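Local structure of glycosyl hydrolase BlGH5_18 (Bifidobacterium longum subsp. infantis, 7LQX) at residues Asp51-Arg54 and Ile55-Gly59; Met90-Ile93 and Ala94-Gly98; Leu333-Glu336 and His337-Lys341. The protein probably hydrolyses glycosidic bonds in N-glycans, as a family GH5, subfamily 18 glycoside hydrolase of a gut bifidobacterium. All coordinates share one frame; numbering follows the deposited sequence.

Contact 1 of 3, residues Asp51-Arg54 and Ile55-Gly59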
loop_
_atom_site.group_PDB
_atom_site.type_symbol
_atom_site.label_atom_id
_atom_site.label_comp_id
_atom_site.label_asym_id
_atom_site.label_seq_id
_atom_site.Cartn_x
_atom_site.Cartn_y
_atom_site.Cartn_z
ATOM N N ASP A 51 -16.188 -9.288 20.633
ATOM C CA ASP A 51 -15.381 -10.351 20.043
ATOM C C ASP A 51 -14.557 -11.048 21.121
ATOM O O ASP A 51 -14.487 -12.281 21.182
ATOM C CB ASP A 51 -14.410 -9.782 19.001
ATOM C CG ASP A 51 -15.065 -9.397 17.686
ATOM O OD1 ASP A 51 -16.269 -9.653 17.481
ATOM O OD2 ASP A 51 -14.324 -8.825 16.855
HETATM N N MSE A 52 -13.907 -10.262 21.972
HETATM C CA MSE A 52 -13.031 -10.813 22.994
HETATM C C MSE A 52 -13.794 -11.566 24.070
HETATM O O MSE A 52 -13.319 -12.581 24.580
HETATM C CB MSE A 52 -12.216 -9.700 23.650
HETATM C CG MSE A 52 -11.238 -9.038 22.730
HETATM SE SE MSE A 52 -9.753 -10.144 22.221
HETATM C CE MSE A 52 -8.746 -8.795 21.224
ATOM N N ARG A 53 -14.974 -11.058 24.431
ATOM C CA ARG A 53 -15.814 -11.768 25.387
ATOM C C ARG A 53 -16.164 -13.156 24.865
ATOM O O ARG A 53 -16.058 -14.152 25.589
ATOM C CB ARG A 53 -17.076 -10.954 25.669
ATOM C CG ARG A 53 -17.976 -11.553 26.735
ATOM C CD ARG A 53 -19.287 -10.781 26.863
ATOM N NE ARG A 53 -20.167 -11.015 25.719
ATOM C CZ ARG A 53 -20.973 -12.069 25.598
ATOM N NH1 ARG A 53 -21.015 -12.989 26.552
ATOM N NH2 ARG A 53 -21.734 -12.207 24.520
ATOM N N ARG A 54 -16.561 -13.245 23.595
ATOM C CA ARG A 54 -16.948 -14.536 23.034
ATOM C C ARG A 54 -15.752 -15.471 22.897
ATOM O O ARG A 54 -15.872 -16.679 23.134
ATOM C CB ARG A 54 -17.654 -14.308 21.699
ATOM C CG ARG A 54 -18.955 -13.534 21.892
ATOM C CD ARG A 54 -19.840 -13.506 20.665
ATOM N NE ARG A 54 -20.933 -12.551 20.842
ATOM C CZ ARG A 54 -21.960 -12.420 20.009
ATOM N NH1 ARG A 54 -22.900 -11.517 20.252
ATOM N NH2 ARG A 54 -22.053 -13.195 18.938
ATOM N N ILE A 55 -14.591 -14.933 22.521
ATOM C CA ILE A 55 -13.372 -15.736 22.462
ATOM C C ILE A 55 -13.025 -16.274 23.844
ATOM O O ILE A 55 -12.732 -17.464 24.010
ATOM C CB ILE A 55 -12.227 -14.896 21.867
ATOM C CG1 ILE A 55 -12.491 -14.628 20.384
ATOM C CG2 ILE A 55 -10.887 -15.596 22.083
ATOM C CD1 ILE A 55 -11.653 -13.506 19.820
ATOM N N ARG A 56 -13.063 -15.408 24.861
ATOM C CA ARG A 56 -12.764 -15.865 26.214
ATOM C C ARG A 56 -13.718 -16.976 26.632
ATOM O O ARG A 56 -13.320 -17.923 27.323
ATOM C CB ARG A 56 -12.860 -14.696 27.197
ATOM C CG ARG A 56 -12.756 -15.086 28.676
ATOM C CD ARG A 56 -11.414 -15.721 29.034
ATOM N NE ARG A 56 -11.369 -16.146 30.435
ATOM C CZ ARG A 56 -11.832 -17.313 30.887
ATOM N NH1 ARG A 56 -12.379 -18.190 30.055
ATOM N NH2 ARG A 56 -11.750 -17.612 32.179
ATOM N N ASN A 57 -14.986 -16.872 26.232
ATOM C CA ASN A 57 -15.988 -17.847 26.645
ATOM C C ASN A 57 -15.780 -19.216 26.012
ATOM O O ASN A 57 -16.356 -20.195 26.496
ATOM C CB ASN A 57 -17.386 -17.303 26.367
ATOM C CG ASN A 57 -17.800 -16.253 27.377
ATOM O OD1 ASN A 57 -17.148 -16.079 28.408
ATOM N ND2 ASN A 57 -18.883 -15.549 27.093
ATOM N N LEU A 58 -14.964 -19.315 24.961
ATOM C CA LEU A 58 -14.511 -20.605 24.462
ATOM C C LEU A 58 -13.478 -21.259 25.365
ATOM O O LEU A 58 -13.063 -22.395 25.087
ATOM C CB LEU A 58 -13.857 -20.445 23.092
ATOM C CG LEU A 58 -14.732 -20.075 21.904
ATOM C CD1 LEU A 58 -13.839 -20.004 20.666
ATOM C CD2 LEU A 58 -15.860 -21.073 21.724
ATOM N N GLY A 59 -13.035 -20.573 26.412
ATOM C CA GLY A 59 -11.956 -21.070 27.234
ATOM C C GLY A 59 -10.578 -20.731 26.722
ATOM O O GLY A 59 -9.620 -21.461 27.011
HETATM O O HOH W 1 -20.138 -13.467 29.078
#
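One water oxygen accepts from both Arg53 and Asn57, a helical turn apart, with Arg53 NH1 2.7 Å away and the water lying in the guanidinium plane at its edge. Asn57 ND2 approaches the same oxygen to 3.1 Å. Between the side chains themselves, Arg53 NH1 and Asn57 ND2 stand 3.4 Å apart as two donors, the guanidinium and amide planes inclined by 73°, and the water supplies the acceptor they share. The Arg53 chain, extended to CD, bends at chi3 (72°), and the bend brings NH1 close to the Asn57 amide, while NH2 forms a salt bridge with Glu50, which also takes Arg54 NE. Residues Asp51-Gly59 span the C-terminal part of helix 45-57, the crossover helix of the beta-alpha-beta unit between barrel strands 25-29 and 62-65, and the turn that follows. On its buried side Ile55 CG1, set beside its own backbone N, rests 3.2 Å from Asp51 O, the carbonyl that also accepts Ile55 N. Arg56 N binds Met52 O at 2.9 Å. The last of these i to i+4 bonds, from Leu58 N to Arg54 O, is weak at 3.3 Å. Gly59, with positive phi, then closes a Schellman motif, its N 2.8 Å from Arg56 O.

Contact 2 of 3, residues Met90-Ile93 and Ala94-Gly98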
loop_
_atom_site.group_PDB
_atom_site.type_symbol
_atom_site.label_atom_id
_atom_site.label_comp_id
_atom_site.label_asym_id
_atom_site.label_seq_id
_atom_site.Cartn_x
_atom_site.Cartn_y
_atom_site.Cartn_z
HETATM N N MSE A 90 -6.377 -2.525 21.889
HETATM C CA MSE A 90 -6.844 -3.874 21.601
HETATM C C MSE A 90 -6.251 -4.870 22.595
HETATM O O MSE A 90 -6.949 -5.769 23.069
HETATM C CB MSE A 90 -6.500 -4.255 20.168
HETATM C CG MSE A 90 -7.031 -5.617 19.779
HETATM SE SE MSE A 90 -6.740 -6.031 17.934
HETATM C CE MSE A 90 -8.018 -4.860 17.178
ATOM N N VAL A 91 -4.961 -4.701 22.892
ATOM C CA VAL A 91 -4.311 -5.498 23.927
ATOM C C VAL A 91 -4.993 -5.285 25.270
ATOM O O VAL A 91 -5.277 -6.239 26.003
ATOM C CB VAL A 91 -2.812 -5.153 23.992
ATOM C CG1 VAL A 91 -2.193 -5.760 25.234
ATOM C CG2 VAL A 91 -2.119 -5.604 22.725
ATOM N N HIS A 92 -5.254 -4.019 25.611
ATOM C CA HIS A 92 -5.904 -3.689 26.871
ATOM C C HIS A 92 -7.245 -4.393 26.995
ATOM O O HIS A 92 -7.580 -4.921 28.063
ATOM C CB HIS A 92 -6.080 -2.173 26.962
ATOM C CG HIS A 92 -6.516 -1.696 28.309
ATOM N ND1 HIS A 92 -5.686 -1.717 29.408
ATOM C CD2 HIS A 92 -7.696 -1.189 28.735
ATOM C CE1 HIS A 92 -6.337 -1.238 30.454
ATOM N NE2 HIS A 92 -7.558 -0.912 30.073
ATOM N N ILE A 93 -8.021 -4.425 25.911
ATOM C CA ILE A 93 -9.337 -5.052 25.947
ATOM C C ILE A 93 -9.215 -6.561 26.109
ATOM O O ILE A 93 -9.972 -7.180 26.865
ATOM C CB ILE A 93 -10.141 -4.661 24.693
ATOM C CG1 ILE A 93 -10.473 -3.169 24.721
ATOM C CG2 ILE A 93 -11.401 -5.497 24.593
ATOM C CD1 ILE A 93 -11.033 -2.632 23.406
ATOM N N ALA A 94 -8.283 -7.186 25.390
ATOM C CA ALA A 94 -8.040 -8.609 25.610
ATOM C C ALA A 94 -7.790 -8.895 27.086
ATOM O O ALA A 94 -8.360 -9.834 27.654
ATOM C CB ALA A 94 -6.854 -9.063 24.760
ATOM N N GLY A 95 -6.963 -8.069 27.731
ATOM C CA GLY A 95 -6.676 -8.271 29.139
ATOM C C GLY A 95 -7.893 -8.068 30.020
ATOM O O GLY A 95 -8.097 -8.809 30.988
ATOM N N GLU A 96 -8.709 -7.056 29.707
ATOM C CA GLU A 96 -9.930 -6.833 30.472
ATOM C C GLU A 96 -10.872 -8.016 30.331
ATOM O O GLU A 96 -11.655 -8.304 31.245
ATOM C CB GLU A 96 -10.622 -5.555 29.996
ATOM C CG GLU A 96 -9.867 -4.278 30.323
ATOM C CD GLU A 96 -10.533 -3.029 29.762
ATOM O OE1 GLU A 96 -11.081 -3.083 28.637
ATOM O OE2 GLU A 96 -10.508 -1.986 30.452
ATOM N N GLN A 97 -10.809 -8.710 29.199
ATOM C CA GLN A 97 -11.637 -9.879 28.960
ATOM C C GLN A 97 -10.938 -11.173 29.351
ATOM O O GLN A 97 -11.375 -12.250 28.930
ATOM C CB GLN A 97 -12.108 -9.910 27.503
ATOM C CG GLN A 97 -12.908 -8.676 27.085
ATOM C CD GLN A 97 -14.174 -8.488 27.899
ATOM O OE1 GLN A 97 -14.877 -9.449 28.213
ATOM N NE2 GLN A 97 -14.467 -7.241 28.253
ATOM N N GLY A 98 -9.855 -11.088 30.133
ATOM C CA GLY A 98 -9.273 -12.245 30.786
ATOM C C GLY A 98 -8.179 -12.967 30.035
ATOM O O GLY A 98 -7.851 -14.105 30.396
HETATM O O HOH W 2 -8.868 -0.832 32.431
#
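Glu96 folds back over His92 in the last turn of helix 81-96, which ends in a Schellman motif and lies between barrel strands 62-65 and 100-104. Glu96 CB sits 3.6 Å from Ile93 O, and CG comes within 3.3 Å of His92 O while lying over one face of the imidazole. With CG beside its own backbone N (chi1 -68°) and the chain extended beyond, the carboxylate is carried back along the helix to the ring, where CD lies 3.5 Å from His92 CD2. The carboxylate and ring planes are 52° apart. OE1 turns to the backbone of Ile93, near its CA, whereas OE2 ends 3.2 Å from His92 NE2. A water spans the two: it donates to Glu96 OE2 and stands 2.7 Å from His92 NE2. The second ring nitrogen, ND1, is hydrogen-bonded to Glu152, and two carboxylates so near would probably stabilise a protonated imidazole. A leucine in place of His92 would probably leave Glu152 without this partner and the Glu96 carboxylate freer to turn. Val91 and Ala94 pack against strands 100-104 and 62-65, respectively. At the end of the helix, positive-phi Gly98 places its N 3.0 Å from Gly95 O, and Met99 N reaches Ala94 O.

Contact 3 of 3, residues Leu333-Glu336 and His337-Lys341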
loop_
_atom_site.group_PDB
_atom_site.type_symbol
_atom_site.label_atom_id
_atom_site.label_comp_id
_atom_site.label_asym_id
_atom_site.label_seq_id
_atom_site.Cartn_x
_atom_site.Cartn_y
_atom_site.Cartn_z
ATOM N N LEU A 333 -13.593 -19.799 13.841
ATOM C CA LEU A 333 -14.325 -20.570 14.836
ATOM C C LEU A 333 -15.720 -19.998 15.057
ATOM O O LEU A 333 -16.616 -20.720 15.501
ATOM C CB LEU A 333 -13.561 -20.555 16.161
ATOM C CG LEU A 333 -12.147 -21.123 16.153
ATOM C CD1 LEU A 333 -11.584 -21.020 17.572
ATOM C CD2 LEU A 333 -12.129 -22.543 15.645
ATOM N N PHE A 334 -15.895 -18.709 14.777
ATOM C CA PHE A 334 -17.180 -18.029 14.777
ATOM C C PHE A 334 -17.475 -17.602 13.347
ATOM O O PHE A 334 -16.557 -17.286 12.582
ATOM C CB PHE A 334 -17.138 -16.760 15.636
ATOM C CG PHE A 334 -16.893 -17.019 17.083
ATOM C CD1 PHE A 334 -17.946 -17.275 17.942
ATOM C CD2 PHE A 334 -15.612 -17.015 17.594
ATOM C CE1 PHE A 334 -17.723 -17.516 19.285
ATOM C CE2 PHE A 334 -15.382 -17.263 18.939
ATOM C CZ PHE A 334 -16.437 -17.513 19.782
ATOM N N ASP A 335 -18.754 -17.597 12.982
ATOM C CA ASP A 335 -19.145 -17.164 11.648
ATOM C C ASP A 335 -19.126 -15.638 11.566
ATOM O O ASP A 335 -18.825 -14.935 12.534
ATOM C CB ASP A 335 -20.458 -17.823 11.224
ATOM C CG ASP A 335 -21.645 -17.385 12.044
ATOM O OD1 ASP A 335 -21.660 -16.249 12.570
ATOM O OD2 ASP A 335 -22.591 -18.199 12.148
ATOM N N GLU A 336 -19.444 -15.117 10.380
ATOM C CA GLU A 336 -19.352 -13.681 10.129
ATOM C C GLU A 336 -20.433 -12.885 10.840
ATOM O O GLU A 336 -20.431 -11.650 10.748
ATOM C CB GLU A 336 -19.393 -13.383 8.627
ATOM C CG GLU A 336 -20.758 -13.610 7.967
ATOM C CD GLU A 336 -20.816 -13.080 6.548
ATOM O OE1 GLU A 336 -20.077 -12.124 6.244
ATOM O OE2 GLU A 336 -21.608 -13.603 5.732
ATOM N N HIS A 337 -21.366 -13.542 11.526
ATOM C CA HIS A 337 -22.328 -12.861 12.379
ATOM C C HIS A 337 -22.032 -13.069 13.856
ATOM O O HIS A 337 -22.836 -12.672 14.705
ATOM C CB HIS A 337 -23.741 -13.294 12.005
ATOM C CG HIS A 337 -24.094 -12.979 10.585
ATOM N ND1 HIS A 337 -24.388 -11.703 10.156
ATOM C CD2 HIS A 337 -24.177 -13.770 9.489
ATOM C CE1 HIS A 337 -24.652 -11.724 8.862
ATOM N NE2 HIS A 337 -24.527 -12.967 8.433
ATOM N N GLY A 338 -20.885 -13.662 14.181
ATOM C CA GLY A 338 -20.425 -13.768 15.543
ATOM C C GLY A 338 -20.837 -15.019 16.279
ATOM O O GLY A 338 -20.576 -15.120 17.483
ATOM N N ASN A 339 -21.452 -15.978 15.605
ATOM C CA ASN A 339 -21.992 -17.155 16.269
ATOM C C ASN A 339 -21.068 -18.348 16.135
ATOM O O ASN A 339 -20.454 -18.566 15.088
ATOM C CB ASN A 339 -23.360 -17.463 15.685
ATOM C CG ASN A 339 -24.319 -16.333 15.913
ATOM O OD1 ASN A 339 -24.409 -15.814 17.026
ATOM N ND2 ASN A 339 -25.000 -15.898 14.863
ATOM N N ILE A 340 -20.958 -19.111 17.223
ATOM C CA ILE A 340 -19.996 -20.201 17.276
ATOM C C ILE A 340 -20.322 -21.253 16.225
ATOM O O ILE A 340 -21.489 -21.585 15.976
ATOM C CB ILE A 340 -19.986 -20.790 18.698
ATOM C CG1 ILE A 340 -18.782 -21.708 18.891
ATOM C CG2 ILE A 340 -21.276 -21.546 18.991
ATOM C CD1 ILE A 340 -18.653 -22.258 20.308
ATOM N N LYS A 341 -19.291 -21.773 15.604
ATOM C CA LYS A 341 -19.393 -22.843 14.631
ATOM C C LYS A 341 -19.022 -24.170 15.267
ATOM O O LYS A 341 -18.418 -24.213 16.345
ATOM C CB LYS A 341 -18.450 -22.559 13.457
ATOM C CG LYS A 341 -18.784 -21.270 12.730
ATOM C CD LYS A 341 -17.672 -20.770 11.818
ATOM C CE LYS A 341 -17.334 -21.747 10.707
ATOM N NZ LYS A 341 -16.187 -21.254 9.890
HETATM O O HOH W 3 -25.041 -17.371 12.430
HETATM O O HOH W 4 -22.462 -20.751 13.327
#
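A short beta hairpin, within the loop that leads from barrel strand 306-312 to helix 342-354, turns the chain back on itself between Phe334 and Ile340. Its tip is a type I turn from Asp335 to Gly338, closed by Gly338 N to Asp335 O at 2.9 Å, with the donor well above the carbonyl plane (58° out of it). Asp335 N in turn binds Asn339 O at 2.9 Å, and Lys341 N meets Leu333 O at the same length. The Asp335 side chain works inside the turn: chi1 of 66° holds CG between its own N and carbonyl carbon, and OD1 is gripped from opposite faces of the carboxylate. His337 N comes from one face at 2.9 Å, forming an Asx turn, and Asn339 N from the other at 3.1 Å. A water bridges OD2 to Asn339 ND2. On one side of the hairpin, Phe334 CE1 touches Ile340 CB at 4.0 Å; on the other, Lys341 CD passes 3.5 Å from Phe334 C on its way to a salt bridge with Asp316. At the tip Glu336 CG lies over a face of the His337 ring in a CH-pi contact, its carboxylate bonded to Ser319 N. The positive phi of Gly338, together with the two bonds at Asp335, is typical of a 3:5 hairpin with a type I turn and G1 bulge.

How the contacts relate
Contact 1 lies between the other two, its centre 11 Å from that of each, while contacts 2 and 3 are 20 Å apart between centres and do not touch. Toward contact 2, Met52 CE packs 3.9 Å from Met90 CG, and Arg56 CG lies 3.2 Å from Gln97 O, joining two neighbouring helices of the barrel wall. Toward contact 3, Arg54 NH2 probably hydrogen-bonds Gly338 O at 2.8 Å, and Leu58 CD1 meets Phe334 CE2 at 3.6 Å. Contacts 1 and 2 end helices that lead into strands 62-65 and 100-104, thus at the barrel end opposite the C-terminal strand ends where GH5 enzymes carry their active site.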